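Local coordinates for protein ASCH domain (Vibrio cholerae TMA 21, PDB 3S9X) that is of unknown function but carries a PUA-like ASCH domain, a fold that may bind RNA, at residues C91-S97 against E152-Y158; A39-N45 against T83-G87; Y103-E108 against L121-Q125. Where two conformers were deposited one is given. Residue numbers count along the deposited sequence, not the author numbering.

Contact 1 (C91-S97 against E152-Y158); sequences CIIEITS and EHFKVVY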
loop_
_atom_site.group_PDB
_atom_site.type_symbol
_atom_site.label_atom_id
_atom_site.label_comp_id
_atom_site.label_asym_id
_atom_site.label_seq_id
_atom_site.Cartn_x
_atom_site.Cartn_y
_atom_site.Cartn_z
ATOM N N CYS A 91 -6.813 9.088 -4.691
ATOM C CA CYS A 91 -7.197 9.312 -3.299
ATOM C C CYS A 91 -5.906 9.383 -2.459
ATOM O O CYS A 91 -4.834 9.178 -2.946
ATOM C CB CYS A 91 -8.187 8.276 -2.811
ATOM S SG CYS A 91 -7.548 6.609 -2.735
ATOM N N ILE A 92 -6.101 9.718 -1.182
ATOM C CA ILE A 92 -5.009 9.726 -0.240
ATOM C C ILE A 92 -5.396 8.755 0.907
ATOM O O ILE A 92 -6.511 8.878 1.439
ATOM C CB ILE A 92 -4.665 11.132 0.333
ATOM C CG1 ILE A 92 -4.446 12.099 -0.816
ATOM C CG2 ILE A 92 -3.452 11.079 1.270
ATOM C CD1 ILE A 92 -4.098 13.530 -0.433
ATOM N N ILE A 93 -4.454 7.906 1.297
ATOM C CA ILE A 93 -4.632 6.991 2.377
ATOM C C ILE A 93 -3.711 7.293 3.527
ATOM O O ILE A 93 -2.623 7.854 3.305
ATOM C CB ILE A 93 -4.529 5.543 1.953
ATOM C CG1 ILE A 93 -3.142 5.196 1.399
ATOM C CG2 ILE A 93 -5.648 5.122 0.998
ATOM C CD1 ILE A 93 -2.848 3.762 1.046
ATOM N N GLU A 94 -4.139 6.935 4.756
ATOM C CA GLU A 94 -3.345 7.113 5.980
ATOM C C GLU A 94 -3.219 5.703 6.575
ATOM O O GLU A 94 -4.214 4.978 6.775
ATOM C CB GLU A 94 -4.070 8.008 7.011
ATOM C CG GLU A 94 -3.230 8.240 8.248
ATOM C CD GLU A 94 -3.836 9.237 9.168
ATOM O OE1 GLU A 94 -4.500 10.197 8.732
ATOM O OE2 GLU A 94 -3.514 9.124 10.385
ATOM N N ILE A 95 -1.984 5.292 6.823
ATOM C CA ILE A 95 -1.710 4.022 7.470
ATOM C C ILE A 95 -2.238 4.025 8.911
ATOM O O ILE A 95 -1.892 4.922 9.669
ATOM C CB ILE A 95 -0.213 3.692 7.415
ATOM C CG1 ILE A 95 0.218 3.509 5.946
ATOM C CG2 ILE A 95 0.094 2.428 8.321
ATOM C CD1 ILE A 95 1.659 3.019 5.672
ATOM N N THR A 96 -2.972 2.969 9.283
ATOM C CA THR A 96 -3.577 2.869 10.592
ATOM C C THR A 96 -2.977 1.742 11.463
ATOM O O THR A 96 -3.022 1.856 12.672
ATOM C CB THR A 96 -5.124 2.693 10.513
ATOM O OG1 THR A 96 -5.325 1.527 9.763
ATOM C CG2 THR A 96 -5.800 3.927 9.836
ATOM N N SER A 97 -2.307 0.761 10.866
ATOM C CA SER A 97 -1.640 -0.295 11.607
ATOM C C SER A 97 -0.642 -1.009 10.760
ATOM O O SER A 97 -0.779 -1.052 9.535
ATOM C CB SER A 97 -2.628 -1.308 12.179
ATOM O OG SER A 97 -3.230 -2.098 11.217
ATOM N N GLU A 152 -0.141 -4.019 6.225
ATOM C CA GLU A 152 -0.528 -2.627 6.477
ATOM C C GLU A 152 -2.042 -2.479 6.333
ATOM O O GLU A 152 -2.638 -3.060 5.402
ATOM C CB GLU A 152 0.128 -1.688 5.474
ATOM C CG GLU A 152 1.601 -1.680 5.555
ATOM C CD GLU A 152 2.270 -0.945 4.349
ATOM O OE1 GLU A 152 1.843 0.176 4.094
ATOM O OE2 GLU A 152 3.238 -1.517 3.819
ATOM N N HIS A 153 -2.674 -1.817 7.288
ATOM C CA HIS A 153 -4.052 -1.404 7.149
ATOM C C HIS A 153 -4.080 0.112 6.972
ATOM O O HIS A 153 -3.199 0.826 7.504
ATOM C CB HIS A 153 -4.882 -1.818 8.331
ATOM C CG HIS A 153 -5.153 -3.284 8.412
ATOM N ND1 HIS A 153 -4.233 -4.207 8.809
ATOM C CD2 HIS A 153 -6.286 -3.960 8.169
ATOM C CE1 HIS A 153 -4.806 -5.408 8.811
ATOM N NE2 HIS A 153 -6.027 -5.295 8.374
ATOM N N PHE A 154 -5.081 0.632 6.287
ATOM C CA PHE A 154 -5.134 2.040 5.982
ATOM C C PHE A 154 -6.612 2.481 5.740
ATOM O O PHE A 154 -7.486 1.638 5.558
ATOM C CB PHE A 154 -4.201 2.415 4.816
ATOM C CG PHE A 154 -4.424 1.583 3.593
ATOM C CD1 PHE A 154 -5.532 1.712 2.789
ATOM C CD2 PHE A 154 -3.492 0.590 3.257
ATOM C CE1 PHE A 154 -5.658 0.916 1.620
ATOM C CE2 PHE A 154 -3.644 -0.199 2.144
ATOM C CZ PHE A 154 -4.729 -0.001 1.308
ATOM N N LYS A 155 -6.766 3.799 5.699
ATOM C CA LYS A 155 -8.059 4.412 5.487
ATOM C C LYS A 155 -7.921 5.557 4.521
ATOM O O LYS A 155 -6.908 6.249 4.533
ATOM C CB LYS A 155 -8.673 4.878 6.782
ATOM C CG LYS A 155 -7.961 6.013 7.444
ATOM C CD LYS A 155 -8.507 6.476 8.791
ATOM C CE LYS A 155 -7.715 7.592 9.424
ATOM N NZ LYS A 155 -8.253 7.965 10.779
ATOM N N VAL A 156 -8.952 5.819 3.714
ATOM C CA VAL A 156 -9.014 6.977 2.862
ATOM C C VAL A 156 -9.241 8.223 3.735
ATOM O O VAL A 156 -10.183 8.206 4.514
ATOM C CB VAL A 156 -10.064 6.841 1.755
ATOM C CG1 VAL A 156 -10.207 8.128 1.006
ATOM C CG2 VAL A 156 -9.646 5.711 0.791
ATOM N N VAL A 157 -8.449 9.289 3.514
ATOM C CA VAL A 157 -8.653 10.579 4.139
ATOM C C VAL A 157 -8.982 11.700 3.161
ATOM O O VAL A 157 -9.375 12.790 3.571
ATOM C CB VAL A 157 -7.435 10.954 5.049
ATOM C CG1 VAL A 157 -7.271 9.895 6.171
ATOM C CG2 VAL A 157 -6.134 11.188 4.254
ATOM N N TYR A 158 -8.801 11.468 1.866
ATOM C CA TYR A 158 -9.106 12.511 0.873
ATOM C C TYR A 158 -9.309 11.897 -0.498
ATOM O O TYR A 158 -8.653 10.941 -0.848
ATOM C CB TYR A 158 -7.954 13.537 0.812
ATOM C CG TYR A 158 -8.295 14.817 0.048
ATOM C CD1 TYR A 158 -9.088 15.771 0.638
ATOM C CD2 TYR A 158 -7.841 15.064 -1.188
ATOM C CE1 TYR A 158 -9.430 16.925 0.007
ATOM C CE2 TYR A 158 -8.201 16.190 -1.872
ATOM C CZ TYR A 158 -8.987 17.141 -1.253
ATOM O OH TYR A 158 -9.321 18.289 -1.932
HETATM O O HOH W 1 -6.787 10.728 10.281
HETATM O O HOH W 2 -1.656 -4.217 9.966
#
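Two classic beta bulges within one short antiparallel pairing set this contact apart. Strands 91-97 and 152-158 are neighbours in the mixed five-stranded sheet of the PUA-like ASCH fold, and their axes diverge markedly from antiparallel, at 141°. At one bulge V157 and Y158 both face I92: V157 N donates to I92 O (2.9 Å), while the bond from Y158 N to I92 O is weak at 3.5 Å; I92 N returns a bond to Y158 O (2.8 Å). At the other, T96 and S97 face H153, with T96 N to H153 O at 2.8 Å and H153 N to S97 O at 3.0 Å. Between the bulges the register is regular, and E94 and K155 exchange backbone bonds, E94 N to K155 O at 2.9 Å and K155 N to E94 O at 3.0 Å.

I93, I95, F154 and V156 point to one face, where I51 of helix 41-52 covers I93 and V156. I93 CD1 sits over the F154 ring, 3.7 Å from its centroid, a CH-pi contact. The other face carries I92, E94, S97, H153, K155 and Y158; here helix 8-19 packs on I92 through F13 and Y17, and F13 meets the Y158 ring edge-to-face. E94 OE1 is hydrogen-bonded to Y29 OH and also accepts from water 1 (2.8 Å), which in turn accepts from K155 NZ at 3.2 Å.

Contact 2 (A39-N45 against T83-G87); sequences ADEYNAN and TNWDG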
loop_
_atom_site.group_PDB
_atom_site.type_symbol
_atom_site.label_atom_id
_atom_site.label_comp_id
_atom_site.label_asym_id
_atom_site.label_seq_id
_atom_site.Cartn_x
_atom_site.Cartn_y
_atom_site.Cartn_z
ATOM N N ALA A 39 1.747 -4.109 -9.964
ATOM C CA ALA A 39 2.832 -4.025 -10.942
ATOM C C ALA A 39 2.349 -4.046 -12.373
ATOM O O ALA A 39 3.146 -4.183 -13.275
ATOM C CB ALA A 39 3.866 -5.177 -10.685
ATOM N N ASP A 40 1.051 -3.879 -12.574
ATOM C CA ASP A 40 0.513 -3.800 -13.936
ATOM C C ASP A 40 -0.638 -2.810 -13.981
ATOM O O ASP A 40 -1.224 -2.533 -12.948
ATOM C CB ASP A 40 0.084 -5.184 -14.468
ATOM C CG ASP A 40 -1.114 -5.768 -13.715
ATOM O OD1 ASP A 40 -0.945 -6.494 -12.661
ATOM O OD2 ASP A 40 -2.249 -5.457 -14.036
ATOM N N GLU A 41 -0.917 -2.273 -15.147
ATOM C CA GLU A 41 -1.899 -1.232 -15.308
ATOM C C GLU A 41 -3.305 -1.649 -14.870
ATOM O O GLU A 41 -3.986 -0.903 -14.170
ATOM C CB GLU A 41 -1.868 -0.781 -16.784
ATOM C CG GLU A 41 -2.901 0.266 -17.124
ATOM C CD GLU A 41 -2.729 0.844 -18.502
ATOM O OE1 GLU A 41 -2.147 0.146 -19.382
ATOM O OE2 GLU A 41 -3.248 1.899 -18.800
ATOM N N TYR A 42 -3.736 -2.816 -15.300
ATOM C CA TYR A 42 -5.075 -3.233 -15.033
ATOM C C TYR A 42 -5.289 -3.275 -13.525
ATOM O O TYR A 42 -6.271 -2.740 -13.010
ATOM C CB TYR A 42 -5.290 -4.640 -15.637
ATOM C CG TYR A 42 -6.524 -5.285 -15.141
ATOM C CD1 TYR A 42 -7.734 -4.988 -15.679
ATOM C CD2 TYR A 42 -6.466 -6.126 -14.046
ATOM C CE1 TYR A 42 -8.931 -5.553 -15.110
ATOM C CE2 TYR A 42 -7.577 -6.664 -13.510
ATOM C CZ TYR A 42 -8.781 -6.392 -14.013
ATOM O OH TYR A 42 -9.887 -6.927 -13.368
ATOM N N ASN A 43 -4.391 -3.969 -12.804
ATOM C CA ASN A 43 -4.560 -4.102 -11.346
ATOM C C ASN A 43 -4.282 -2.764 -10.632
ATOM O O ASN A 43 -4.966 -2.486 -9.665
ATOM C CB ASN A 43 -3.688 -5.199 -10.780
ATOM C CG ASN A 43 -4.221 -6.584 -11.138
ATOM O OD1 ASN A 43 -3.555 -7.359 -11.827
ATOM N ND2 ASN A 43 -5.371 -6.854 -10.697
ATOM N N ALA A 44 -3.343 -1.936 -11.126
ATOM C CA ALA A 44 -3.086 -0.631 -10.484
ATOM C C ALA A 44 -4.361 0.201 -10.469
ATOM O O ALA A 44 -4.725 0.821 -9.504
ATOM C CB ALA A 44 -1.981 0.117 -11.163
ATOM N N ASN A 45 -5.069 0.176 -11.607
ATOM C CA ASN A 45 -6.226 1.050 -11.742
ATOM C C ASN A 45 -7.393 0.505 -10.966
ATOM O O ASN A 45 -8.169 1.277 -10.343
ATOM C CB ASN A 45 -6.540 1.319 -13.210
ATOM C CG ASN A 45 -5.427 2.138 -13.905
ATOM O OD1 ASN A 45 -4.567 2.649 -13.216
ATOM N ND2 ASN A 45 -5.423 2.214 -15.235
ATOM N N THR A 83 -2.101 6.904 -6.684
ATOM C CA THR A 83 -2.329 7.269 -8.072
ATOM C C THR A 83 -2.788 6.043 -8.872
ATOM O O THR A 83 -2.660 4.884 -8.411
ATOM C CB THR A 83 -1.075 7.829 -8.721
ATOM O OG1 THR A 83 -0.145 6.811 -9.009
ATOM C CG2 THR A 83 -0.380 8.916 -7.846
ATOM N N ASN A 84 -3.311 6.309 -10.052
ATOM C CA ASN A 84 -3.462 5.271 -11.011
ATOM C C ASN A 84 -2.149 4.992 -11.712
ATOM O O ASN A 84 -1.102 5.522 -11.369
ATOM C CB ASN A 84 -4.648 5.556 -11.952
ATOM C CG ASN A 84 -4.397 6.676 -12.942
ATOM O OD1 ASN A 84 -3.262 7.172 -13.069
ATOM N ND2 ASN A 84 -5.483 7.100 -13.595
ATOM N N TRP A 85 -2.169 4.075 -12.683
ATOM C CA TRP A 85 -0.965 3.687 -13.387
ATOM C C TRP A 85 -0.199 4.854 -13.975
ATOM O O TRP A 85 1.029 4.788 -14.029
ATOM C CB TRP A 85 -1.363 2.661 -14.467
ATOM C CG TRP A 85 -0.256 2.105 -15.317
ATOM C CD1 TRP A 85 -0.017 2.410 -16.608
ATOM C CD2 TRP A 85 0.735 1.141 -14.954
ATOM N NE1 TRP A 85 1.034 1.635 -17.113
ATOM C CE2 TRP A 85 1.495 0.852 -16.095
ATOM C CE3 TRP A 85 1.021 0.452 -13.749
ATOM C CZ2 TRP A 85 2.529 -0.046 -16.094
ATOM C CZ3 TRP A 85 2.080 -0.489 -13.779
ATOM C CH2 TRP A 85 2.767 -0.745 -14.958
ATOM N N ASP A 86 -0.969 5.801 -14.466
ATOM C CA ASP A 86 -0.468 6.973 -15.121
ATOM C C ASP A 86 -0.169 8.186 -14.233
ATOM O O ASP A 86 0.131 9.251 -14.766
ATOM C CB ASP A 86 -1.405 7.312 -16.257
ATOM C CG ASP A 86 -1.156 6.367 -17.446
ATOM O OD1 ASP A 86 -0.012 6.447 -18.022
ATOM O OD2 ASP A 86 -2.089 5.683 -17.863
ATOM N N GLY A 87 -0.179 7.915 -12.940
ATOM C CA GLY A 87 0.207 8.938 -11.994
ATOM C C GLY A 87 -0.868 9.954 -11.624
ATOM O O GLY A 87 -0.561 10.930 -10.934
HETATM O O HOH W 3 -3.730 3.830 -16.977
HETATM O O HOH W 4 -3.129 4.867 -20.203
HETATM O O HOH W 5 -3.041 2.153 -7.681
#
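Nonpolar contact centres on W85, whose indole lies against the first turn of helix 41-52. E41 CB stands 3.5 Å from the centroid of the five-membered ring and 5° off its normal, a CH-pi contact, while the backbone of D40 and E41 covers the same indole, with D40 C 3.6 Å from W85 CZ3. A44, one turn on, adds its methyl, CB lying 4.0 Å from W85 CE3. Outside the two segments, Y36 also meets the indole.

A single direct hydrogen bond joins the segments: W85 N donates to N45 OD1 at 2.8 Å and 171°, tying the loop backbone to a helix side chain. Water supplies further links. Water 5 donates to both A44 O (2.8 Å) and T83 O (2.9 Å), and water 3 accepts from N45 ND2 at 2.9 Å. The carboxylates of E41 and D86 come close despite like charge, OE2 to OD2 4.1 Å, with waters 3 and 4 near both.

Local bonds shape each partner. D40 is the N-cap of the helix, its OD2 accepting from N43 N at 2.9 Å, and G87 N donates to N84 O at 3.0 Å. The latter closes a type I beta turn, N84 to G87, in the connection between antiparallel strands 79-83 and 89-102: a beta hairpin whose turn docks on a capped helix N-terminus.

Contact 3 (Y103-E108 against L121-Q125); sequences YNQVSE and LAWWQ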
loop_
_atom_site.group_PDB
_atom_site.type_symbol
_atom_site.label_atom_id
_atom_site.label_comp_id
_atom_site.label_asym_id
_atom_site.label_seq_id
_atom_site.Cartn_x
_atom_site.Cartn_y
_atom_site.Cartn_z
ATOM N N TYR A 103 3.273 -15.740 5.258
ATOM C CA TYR A 103 2.442 -15.935 4.078
ATOM C C TYR A 103 1.406 -17.071 4.264
ATOM O O TYR A 103 0.201 -16.844 4.051
ATOM C CB TYR A 103 3.347 -16.152 2.857
ATOM C CG TYR A 103 2.548 -16.484 1.615
ATOM C CD1 TYR A 103 2.190 -15.517 0.673
ATOM C CD2 TYR A 103 2.143 -17.773 1.361
ATOM C CE1 TYR A 103 1.454 -15.833 -0.409
ATOM C CE2 TYR A 103 1.385 -18.123 0.249
ATOM C CZ TYR A 103 1.031 -17.134 -0.625
ATOM O OH TYR A 103 0.355 -17.353 -1.768
ATOM N N ASN A 104 1.865 -18.208 4.815
ATOM C CA ASN A 104 0.985 -19.346 4.952
ATOM C C ASN A 104 -0.015 -19.249 6.114
ATOM O O ASN A 104 -0.777 -20.161 6.306
ATOM C CB ASN A 104 1.771 -20.645 5.036
ATOM C CG ASN A 104 2.822 -20.695 6.090
ATOM O OD1 ASN A 104 2.806 -19.952 7.019
ATOM N ND2 ASN A 104 3.764 -21.697 5.940
ATOM N N GLN A 105 0.060 -18.160 6.874
ATOM C CA GLN A 105 -0.833 -17.913 7.968
ATOM C C GLN A 105 -1.797 -16.768 7.691
ATOM O O GLN A 105 -2.618 -16.439 8.554
ATOM C CB GLN A 105 -0.074 -17.629 9.266
ATOM C CG GLN A 105 0.778 -18.823 9.653
ATOM C CD GLN A 105 -0.025 -20.024 10.009
ATOM O OE1 GLN A 105 -0.863 -19.936 10.932
ATOM N NE2 GLN A 105 0.154 -21.125 9.290
ATOM N N VAL A 106 -1.755 -16.175 6.509
ATOM C CA VAL A 106 -2.709 -15.138 6.153
ATOM C C VAL A 106 -4.116 -15.624 6.261
ATOM O O VAL A 106 -4.439 -16.703 5.789
ATOM C CB VAL A 106 -2.378 -14.566 4.768
ATOM C CG1 VAL A 106 -3.544 -13.643 4.262
ATOM C CG2 VAL A 106 -1.043 -13.771 4.817
ATOM N N SER A 107 -4.947 -14.869 6.922
ATOM C CA SER A 107 -6.332 -15.209 7.194
ATOM C C SER A 107 -7.304 -14.856 6.114
ATOM O O SER A 107 -7.034 -13.960 5.270
ATOM C CB SER A 107 -6.763 -14.505 8.504
ATOM O OG SER A 107 -6.881 -13.108 8.300
ATOM N N GLU A 108 -8.477 -15.463 6.159
ATOM C CA GLU A 108 -9.566 -15.078 5.267
ATOM C C GLU A 108 -9.934 -13.622 5.486
ATOM O O GLU A 108 -10.222 -12.905 4.545
ATOM C CB GLU A 108 -10.757 -16.019 5.500
ATOM C CG GLU A 108 -10.546 -17.468 5.017
ATOM C CD GLU A 108 -11.835 -18.208 5.012
ATOM O OE1 GLU A 108 -12.462 -18.163 6.065
ATOM O OE2 GLU A 108 -12.253 -18.691 3.941
ATOM N N LEU A 121 -9.584 -16.028 0.146
ATOM C CA LEU A 121 -8.163 -16.323 0.428
ATOM C C LEU A 121 -7.551 -17.051 -0.768
ATOM O O LEU A 121 -6.422 -16.794 -1.097
ATOM C CB LEU A 121 -8.104 -17.196 1.667
ATOM C CG LEU A 121 -6.727 -17.570 2.148
ATOM C CD1 LEU A 121 -5.778 -16.393 2.413
ATOM C CD2 LEU A 121 -6.873 -18.464 3.359
ATOM N N ALA A 122 -8.332 -17.913 -1.440
ATOM C CA ALA A 122 -7.742 -18.567 -2.602
ATOM C C ALA A 122 -7.255 -17.563 -3.686
ATOM O O ALA A 122 -6.163 -17.683 -4.284
ATOM C CB ALA A 122 -8.679 -19.592 -3.150
ATOM N N TRP A 123 -8.085 -16.579 -3.969
ATOM C CA TRP A 123 -7.740 -15.564 -4.967
ATOM C C TRP A 123 -6.510 -14.771 -4.514
ATOM O O TRP A 123 -5.602 -14.530 -5.265
ATOM C CB TRP A 123 -8.959 -14.634 -5.187
ATOM C CG TRP A 123 -8.856 -13.741 -6.389
ATOM C CD1 TRP A 123 -9.477 -13.928 -7.630
ATOM C CD2 TRP A 123 -8.139 -12.546 -6.499
ATOM N NE1 TRP A 123 -9.155 -12.934 -8.458
ATOM C CE2 TRP A 123 -8.275 -12.099 -7.838
ATOM C CE3 TRP A 123 -7.309 -11.885 -5.672
ATOM C CZ2 TRP A 123 -7.705 -10.918 -8.322
ATOM C CZ3 TRP A 123 -6.728 -10.702 -6.137
ATOM C CH2 TRP A 123 -6.888 -10.248 -7.464
ATOM N N TRP A 124 -6.509 -14.371 -3.255
ATOM C CA TRP A 124 -5.389 -13.666 -2.628
ATOM C C TRP A 124 -4.103 -14.487 -2.801
ATOM O O TRP A 124 -3.046 -13.891 -3.133
ATOM C CB TRP A 124 -5.748 -13.366 -1.139
ATOM C CG TRP A 124 -4.645 -12.609 -0.416
ATOM C CD1 TRP A 124 -4.593 -11.273 -0.153
ATOM C CD2 TRP A 124 -3.455 -13.181 0.125
ATOM N NE1 TRP A 124 -3.421 -10.966 0.510
ATOM C CE2 TRP A 124 -2.700 -12.119 0.699
ATOM C CE3 TRP A 124 -2.945 -14.501 0.216
ATOM C CZ2 TRP A 124 -1.431 -12.314 1.292
ATOM C CZ3 TRP A 124 -1.700 -14.643 0.783
ATOM C CH2 TRP A 124 -0.959 -13.600 1.282
ATOM N N GLN A 125 -4.214 -15.809 -2.544
ATOM C CA GLN A 125 -3.011 -16.656 -2.632
ATOM C C GLN A 125 -2.472 -16.729 -4.024
ATOM O O GLN A 125 -1.267 -16.667 -4.245
ATOM C CB GLN A 125 -3.300 -18.072 -2.114
ATOM C CG GLN A 125 -3.499 -18.092 -0.647
ATOM C CD GLN A 125 -4.043 -19.430 -0.155
ATOM O OE1 GLN A 125 -4.753 -20.120 -0.870
ATOM N NE2 GLN A 125 -3.794 -19.746 1.088
HETATM O O HOH W 6 -1.431 -18.394 2.353
HETATM O O HOH W 7 -11.762 -17.008 1.761
#
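V106, L121 and W124 all adopt t at chi1 (170°, -178° and -179°) in a compact hydrophobic cluster in which all three CA-to-CB bonds point toward the opposite segment. V106 CG1 lies over the six-membered ring of W124, 3.8 Å from its centroid in a CH-pi contact, while V106 CG2 is 3.5 Å from W124 CH2. L121, with chi2 at 55°, brings CD1 to 4.0 Å from V106 CG1. Y103 is also t: its CB points sideways, yet its ring reaches the helix, CE1 coming 3.6 Å from W124 CZ3 with the two aromatic planes inclined at 37°, and OH lying 3.0 Å from Q125 O.

Water bridges this contact at two places. Water 6 donates to Y103 O (2.8 Å) and accepts from Q125 NE2 (3.0 Å); water 7 donates to E108 OE2 (2.8 Å) and accepts from L121 N (2.9 Å).

The segment 103-108 links strand 89-102 to helix 108-114, which S107 N-caps through F110 N. W124 NE1 is hydrogen-bonded to E114 OE1 of that helix, the W124 ring stacks on H128 along its own helix 121-139, and L149 of strand 148-158 touches both V106 and W124.

Along the chain contact 2 closes before contact 1 opens, and contact 3 falls within the 54 residues between the two strands of contact 1. Strand 89-102 relates all three: the hairpin turn of contact 2 precedes it, contact 1 uses much of its first half, and the loop of contact 3 follows it. Contact 1 lies nearest the centre of the chain; its centre is about 18 Å from that of contact 2 and about 22 Å from that of contact 3, while the centres of contacts 2 and 3 are about 23 Å apart. The three centres thus form a triangle, with two helix-to-loop contacts joining helices 41-52 and 121-139 to connections at the two ends of strand 89-102.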